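Local coordinates for MarR-family transcriptional regulator (Bordetella bronchiseptica, PDB 6PCO), which regulates biofilm formation as a probable transcription factor whose DNA binding is controlled by 6-hydroxynicotinic acid, at residues T111-G114 against V115-L119; E151-P154 against F155-I159. All blocks are in the same frame, centred on the assembly; numbering follows the deposited sequence.

Both interactions are single-helix contacts, residues one turn apart bracing each other, in two different helices of one MarR-type subunit. Interaction 1 lies on helix 109-121, which, judged by family topology, is probably the recognition helix; interaction 2 follows it in the chain, on the long helix 143-164. Their centres are 21 Å apart and their nearest atoms about 10 Å, so they do not touch. Helix 81-93 connects them, meeting Val115 and Leu119 of the first and Met152 and Ala156 of the second. Bound 1,4-butanediol lies nearer interaction 2, about 6 Å from the side chain of Ala156, against about 11 Å from that of Thr111.

Interaction 1 (T111-G114 against V115-L119); sequences TVRG and VIERL
Val112 and Ile116 form an i to i+4 apolar contact along helix 109-121, the probable recognition helix of the winged helix-turn-helix in this MarR-family protein. The two side chains lie side by side and point the same way, with Val112 CG1 3.7 Å from Ile116 CD1. Ile116 carries CG1 anti to its carbonyl carbon (chi1 -70°), and a further extended torsion sends CD1 back along the helix to the valine methyl. Branched aliphatic residues suit this stripe: Val112 is buried and brings no polar side-chain atom that would need a partner, while Ile116 lies at the edge of the packed face. Beneath them the backbone is regular, Ile116 N donating to Val112 O at 2.8 Å. On the exposed flank Arg113 and Glu117 are also one turn apart. Glu117 OE1 stands 4.1 Å from Arg113 NH1, at the edge of the guanidinium and near its plane, beyond a salt bridge. The carboxylate and guanidinium planes are turned 34° from each other. Opposite charges at that separation would probably attract only weakly. Gly114, next in sequence to Arg113, joins through its backbone, its O accepting from Arg118 N at 3.0 Å. Around the helix, Val112 is packed against Leu98, Val101 and Val102 of helix 98-105, Val115 meets Val86 of helix 81-93, and Ile116 rests on Leu125 of strand 125-129.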
ATOM      1  N   THR A 111      -1.058   1.226 -11.857  1.00 63.53           N
ATOM      2  CA  THR A 111      -1.528  -0.049 -11.333  1.00 63.27           C
ATOM      3  C   THR A 111      -2.773  -0.511 -12.117  1.00 65.44           C
ATOM      4  O   THR A 111      -2.882  -1.705 -12.467  1.00 65.87           O
ATOM      5  CB  THR A 111      -1.787   0.034  -9.822  1.00 69.92           C
ATOM      6  OG1 THR A 111      -0.645   0.585  -9.162  1.00 62.15           O
ATOM      7  CG2 THR A 111      -2.138  -1.308  -9.212  1.00 66.39           C
ATOM      8  N   VAL A 112      -3.703   0.413 -12.413  1.00 64.41           N
ATOM      9  CA  VAL A 112      -4.955   0.040 -13.123  1.00 66.26           C
ATOM     10  C   VAL A 112      -4.624  -0.505 -14.522  1.00 63.26           C
ATOM     11  O   VAL A 112      -5.094  -1.569 -14.863  1.00 64.34           O
ATOM     12  CB  VAL A 112      -5.991   1.183 -13.185  1.00 63.49           C
ATOM     13  CG1 VAL A 112      -7.161   0.838 -14.089  1.00 61.84           C
ATOM     14  CG2 VAL A 112      -6.516   1.552 -11.809  1.00 65.28           C
ATOM     15  N   ARG A 113      -3.824   0.207 -15.325  1.00 64.89           N
ATOM     16  CA  ARG A 113      -3.570  -0.241 -16.716  1.00 67.83           C
ATOM     17  C   ARG A 113      -2.933  -1.634 -16.671  1.00 60.37           C
ATOM     18  O   ARG A 113      -3.187  -2.501 -17.528  1.00 57.70           O
ATOM     19  CB  ARG A 113      -2.705   0.754 -17.496  1.00 73.15           C
ATOM     20  CG  ARG A 113      -1.282   0.868 -16.976  1.00 99.83           C
ATOM     21  CD  ARG A 113      -0.400   1.887 -17.675  1.00114.02           C
ATOM     22  NE  ARG A 113       0.909   1.913 -17.034  1.00115.43           N
ATOM     23  CZ  ARG A 113       1.755   0.877 -17.007  1.00106.59           C
ATOM     24  NH1 ARG A 113       1.483  -0.248 -17.674  1.00107.45           N
ATOM     25  NH2 ARG A 113       2.852   0.963 -16.277  1.00103.73           N
ATOM     26  N   GLY A 114      -2.103  -1.850 -15.648  1.00 53.98           N
ATOM     27  CA  GLY A 114      -1.421  -3.099 -15.490  1.00 55.71           C
ATOM     28  C   GLY A 114      -2.398  -4.211 -15.178  1.00 59.16           C
ATOM     29  O   GLY A 114      -2.366  -5.266 -15.803  1.00 54.27           O
ATOM     30  N   VAL A 115      -3.290  -3.950 -14.212  1.00 66.06           N
ATOM     31  CA  VAL A 115      -4.393  -4.864 -13.907  1.00 61.41           C
ATOM     32  C   VAL A 115      -5.203  -5.159 -15.174  1.00 55.01           C
ATOM     33  O   VAL A 115      -5.466  -6.314 -15.500  1.00 52.74           O
ATOM     34  CB  VAL A 115      -5.313  -4.309 -12.815  1.00 60.33           C
ATOM     35  CG1 VAL A 115      -6.614  -5.093 -12.782  1.00 59.07           C
ATOM     36  CG2 VAL A 115      -4.627  -4.295 -11.450  1.00 58.05           C
ATOM     37  N   ILE A 116      -5.612  -4.116 -15.887  1.00 51.86           N
ATOM     38  CA  ILE A 116      -6.506  -4.341 -16.982  1.00 59.86           C
ATOM     39  C   ILE A 116      -5.823  -5.257 -17.998  1.00 61.86           C
ATOM     40  O   ILE A 116      -6.444  -6.190 -18.494  1.00 62.53           O
ATOM     41  CB  ILE A 116      -7.006  -3.023 -17.597  1.00 61.35           C
ATOM     42  CG1 ILE A 116      -7.949  -2.320 -16.624  1.00 60.64           C
ATOM     43  CG2 ILE A 116      -7.673  -3.270 -18.940  1.00 60.83           C
ATOM     44  CD1 ILE A 116      -8.415  -0.994 -17.110  1.00 67.85           C
ATOM     45  N   GLU A 117      -4.543  -4.976 -18.274  1.00 71.96           N
ATOM     46  CA  GLU A 117      -3.765  -5.703 -19.270  1.00 70.49           C
ATOM     47  C   GLU A 117      -3.705  -7.183 -18.856  1.00 66.79           C
ATOM     48  O   GLU A 117      -4.009  -8.070 -19.663  1.00 72.97           O
ATOM     49  CB  GLU A 117      -2.386  -5.050 -19.450  1.00 81.54           C
ATOM     50  CG  GLU A 117      -2.375  -3.866 -20.423  1.00 89.03           C
ATOM     51  CD  GLU A 117      -1.212  -2.889 -20.269  1.00 96.70           C
ATOM     52  OE1 GLU A 117      -0.104  -3.331 -19.869  1.00121.91           O
ATOM     53  OE2 GLU A 117      -1.411  -1.680 -20.522  1.00 92.20           O
ATOM     54  N   ARG A 118      -3.391  -7.449 -17.581  1.00 64.94           N
ATOM     55  CA  ARG A 118      -3.363  -8.830 -17.046  1.00 62.69           C
ATOM     56  C   ARG A 118      -4.753  -9.487 -17.171  1.00 61.43           C
ATOM     57  O   ARG A 118      -4.858 -10.591 -17.688  1.00 64.82           O
ATOM     58  CB  ARG A 118      -2.830  -8.841 -15.608  1.00 59.62           C
ATOM     59  CG  ARG A 118      -1.341  -8.548 -15.487  1.00 59.63           C
ATOM     60  CD  ARG A 118      -0.844  -8.602 -14.053  1.00 60.58           C
ATOM     61  NE  ARG A 118       0.574  -8.301 -13.880  1.00 56.70           N
ATOM     62  CZ  ARG A 118       1.241  -8.468 -12.740  1.00 56.31           C
ATOM     63  NH1 ARG A 118       0.605  -8.854 -11.649  1.00 57.84           N
ATOM     64  NH2 ARG A 118       2.547  -8.274 -12.697  1.00 54.47           N
ATOM     65  N   LEU A 119      -5.819  -8.804 -16.734  1.00 61.23           N
ATOM     66  CA  LEU A 119      -7.183  -9.374 -16.797  1.00 63.61           C
ATOM     67  C   LEU A 119      -7.631  -9.554 -18.262  1.00 61.18           C
ATOM     68  O   LEU A 119      -8.274 -10.556 -18.577  1.00 66.08           O
ATOM     69  CB  LEU A 119      -8.157  -8.502 -15.987  1.00 59.49           C
ATOM     70  CG  LEU A 119      -7.876  -8.407 -14.479  1.00 62.24           C
ATOM     71  CD1 LEU A 119      -8.820  -7.423 -13.808  1.00 63.43           C
ATOM     72  CD2 LEU A 119      -7.965  -9.754 -13.769  1.00 61.60           C
TER

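Interaction 2 (E151-P154 against F155-I159); sequences EMVP and FAEQI
Met152 O accepts from Ala156 N at 2.8 Å, an i to i+4 bond that spans the kink at Pro154 in helix 143-164. The ring nitrogen of Pro154 has no hydrogen to give to the turn before. From Ala156 N onward the ladder is kept, Glu157 N donating to Val153 O and Gln158 N to Pro154 O, but Phe155 N does not reach Glu151 O, and that carbonyl faces the phenylalanine ring instead. Proline costs the helix a bond and bends it; its exposed place lets the ring lie at the surface beside the following residue, Pro154 CB being 4.2 Å from Phe155 CD2.

Phe155 carries most of the side-chain contact. With CG anti to the carbonyl carbon (chi1 -61°), its ring swings back toward the preceding turn and turns an edge to the backbone: Glu151 O lies near the ring plane, 3.3 Å from Phe155 CD2, and Met152 O also stands at that edge. The side chain of Met152 approaches from another direction, its SD 5.4 Å from the centroid of the Phe155 ring and 41° off the ring normal, an oblique Met-aromatic contact. A flexible thioether suits this buried place, for Met152 also packs on Ile74, Pro75, Leu79 and Phe84. On another flank Val153 CG1 touches Glu157 OE2 at 3.4 Å, and both residues, with Ala156, pack on Tyr49 of the second subunit; the small methyl of Ala156 also fits against Phe84.

Chemically, the side-chain contacts are mostly dispersion, to which the ring edge facing two carbonyl oxygens may add a weak polar term. The polarisable sulfur of buried Met152 thus meets the partly exposed Phe155 through an attraction that needs no exact alignment.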
ATOM      1  N   GLU A 151     -17.364 -16.323  -7.254  1.00 63.70           N
ATOM      2  CA  GLU A 151     -16.581 -17.393  -6.621  1.00 60.64           C
ATOM      3  C   GLU A 151     -15.697 -16.888  -5.463  1.00 68.44           C
ATOM      4  O   GLU A 151     -15.495 -17.609  -4.467  1.00 70.94           O
ATOM      5  CB  GLU A 151     -15.656 -18.078  -7.624  1.00 69.75           C
ATOM      6  CG  GLU A 151     -16.362 -18.960  -8.632  1.00 77.16           C
ATOM      7  CD  GLU A 151     -17.327 -19.942  -8.007  1.00 81.59           C
ATOM      8  OE1 GLU A 151     -16.902 -20.647  -7.063  1.00 76.05           O
ATOM      9  OE2 GLU A 151     -18.509 -19.975  -8.444  1.00 97.71           O
ATOM     10  N   MET A 152     -15.132 -15.678  -5.582  1.00 70.80           N
ATOM     11  CA  MET A 152     -14.121 -15.217  -4.618  1.00 67.78           C
ATOM     12  C   MET A 152     -14.757 -14.509  -3.405  1.00 69.81           C
ATOM     13  O   MET A 152     -14.066 -14.259  -2.400  1.00 68.68           O
ATOM     14  CB  MET A 152     -13.112 -14.294  -5.300  1.00 63.34           C
ATOM     15  CG  MET A 152     -12.233 -15.005  -6.321  1.00 69.04           C
ATOM     16  SD  MET A 152     -11.229 -16.387  -5.695  1.00 81.41           S
ATOM     17  CE  MET A 152     -12.171 -17.801  -6.264  1.00 76.81           C
ATOM     18  N   VAL A 153     -16.070 -14.250  -3.453  1.00 69.46           N
ATOM     19  CA  VAL A 153     -16.733 -13.391  -2.455  1.00 67.30           C
ATOM     20  C   VAL A 153     -16.595 -13.976  -1.050  1.00 62.87           C
ATOM     21  O   VAL A 153     -16.190 -13.258  -0.142  1.00 63.41           O
ATOM     22  CB  VAL A 153     -18.198 -13.105  -2.821  1.00 62.88           C
ATOM     23  CG1 VAL A 153     -18.927 -12.400  -1.697  1.00 65.79           C
ATOM     24  CG2 VAL A 153     -18.282 -12.277  -4.089  1.00 71.67           C
ATOM     25  N   PRO A 154     -16.977 -15.252  -0.810  1.00 57.87           N
ATOM     26  CA  PRO A 154     -16.714 -15.918   0.468  1.00 58.91           C
ATOM     27  C   PRO A 154     -15.296 -15.733   1.025  1.00 59.08           C
ATOM     28  O   PRO A 154     -15.109 -15.459   2.194  1.00 66.67           O
ATOM     29  CB  PRO A 154     -16.901 -17.399   0.104  1.00 56.83           C
ATOM     30  CG  PRO A 154     -17.973 -17.378  -0.939  1.00 53.76           C
ATOM     31  CD  PRO A 154     -17.749 -16.103  -1.725  1.00 55.09           C
ATOM     32  N   PHE A 155     -14.309 -15.890   0.148  1.00 61.46           N
ATOM     33  CA  PHE A 155     -12.917 -15.843   0.508  1.00 61.02           C
ATOM     34  C   PHE A 155     -12.552 -14.405   0.881  1.00 59.22           C
ATOM     35  O   PHE A 155     -11.888 -14.155   1.880  1.00 58.42           O
ATOM     36  CB  PHE A 155     -12.083 -16.384  -0.655  1.00 60.90           C
ATOM     37  CG  PHE A 155     -12.398 -17.819  -0.996  1.00 61.24           C
ATOM     38  CD1 PHE A 155     -11.777 -18.862  -0.330  1.00 59.85           C
ATOM     39  CD2 PHE A 155     -13.332 -18.129  -1.975  1.00 67.86           C
ATOM     40  CE1 PHE A 155     -12.069 -20.178  -0.648  1.00 59.70           C
ATOM     41  CE2 PHE A 155     -13.611 -19.448  -2.305  1.00 61.69           C
ATOM     42  CZ  PHE A 155     -12.980 -20.470  -1.638  1.00 61.41           C
ATOM     43  N   ALA A 156     -13.010 -13.461   0.060  1.00 60.13           N
ATOM     44  CA  ALA A 156     -12.822 -12.054   0.336  1.00 57.93           C
ATOM     45  C   ALA A 156     -13.335 -11.745   1.743  1.00 56.14           C
ATOM     46  O   ALA A 156     -12.686 -11.012   2.493  1.00 60.56           O
ATOM     47  CB  ALA A 156     -13.523 -11.231  -0.712  1.00 58.63           C
ATOM     48  N   GLU A 157     -14.492 -12.325   2.086  1.00 59.29           N
ATOM     49  CA  GLU A 157     -15.174 -12.080   3.367  1.00 62.73           C
ATOM     50  C   GLU A 157     -14.304 -12.634   4.493  1.00 56.10           C
ATOM     51  O   GLU A 157     -14.071 -11.973   5.481  1.00 65.41           O
ATOM     52  CB  GLU A 157     -16.591 -12.669   3.370  1.00 68.58           C
ATOM     53  CG  GLU A 157     -17.661 -11.679   2.915  1.00 77.95           C
ATOM     54  CD  GLU A 157     -18.925 -12.246   2.267  1.00 91.34           C
ATOM     55  OE1 GLU A 157     -19.242 -13.436   2.508  1.00 89.67           O
ATOM     56  OE2 GLU A 157     -19.597 -11.491   1.507  1.00 92.84           O
ATOM     57  N   GLN A 158     -13.801 -13.847   4.299  1.00 60.04           N
ATOM     58  CA  GLN A 158     -12.841 -14.459   5.209  1.00 61.99           C
ATOM     59  C   GLN A 158     -11.611 -13.549   5.355  1.00 61.31           C
ATOM     60  O   GLN A 158     -11.245 -13.156   6.452  1.00 59.01           O
ATOM     61  CB  GLN A 158     -12.468 -15.838   4.674  1.00 69.75           C
ATOM     62  CG  GLN A 158     -12.122 -16.836   5.764  1.00 85.92           C
ATOM     63  CD  GLN A 158     -11.684 -18.137   5.137  1.00100.93           C
ATOM     64  OE1 GLN A 158     -12.481 -18.857   4.531  1.00108.02           O
ATOM     65  NE2 GLN A 158     -10.393 -18.425   5.245  1.00 97.93           N
ATOM     66  N   ILE A 159     -10.998 -13.164   4.230  1.00 59.40           N
ATOM     67  CA  ILE A 159      -9.851 -12.257   4.267  1.00 60.73           C
ATOM     68  C   ILE A 159     -10.155 -11.057   5.179  1.00 56.97           C
ATOM     69  O   ILE A 159      -9.349 -10.724   6.066  1.00 57.43           O
ATOM     70  CB  ILE A 159      -9.429 -11.819   2.854  1.00 59.38           C
ATOM     71  CG1 ILE A 159      -8.802 -12.987   2.091  1.00 56.36           C
ATOM     72  CG2 ILE A 159      -8.484 -10.622   2.917  1.00 56.23           C
ATOM     73  CD1 ILE A 159      -8.790 -12.820   0.597  1.00 56.62           C
TER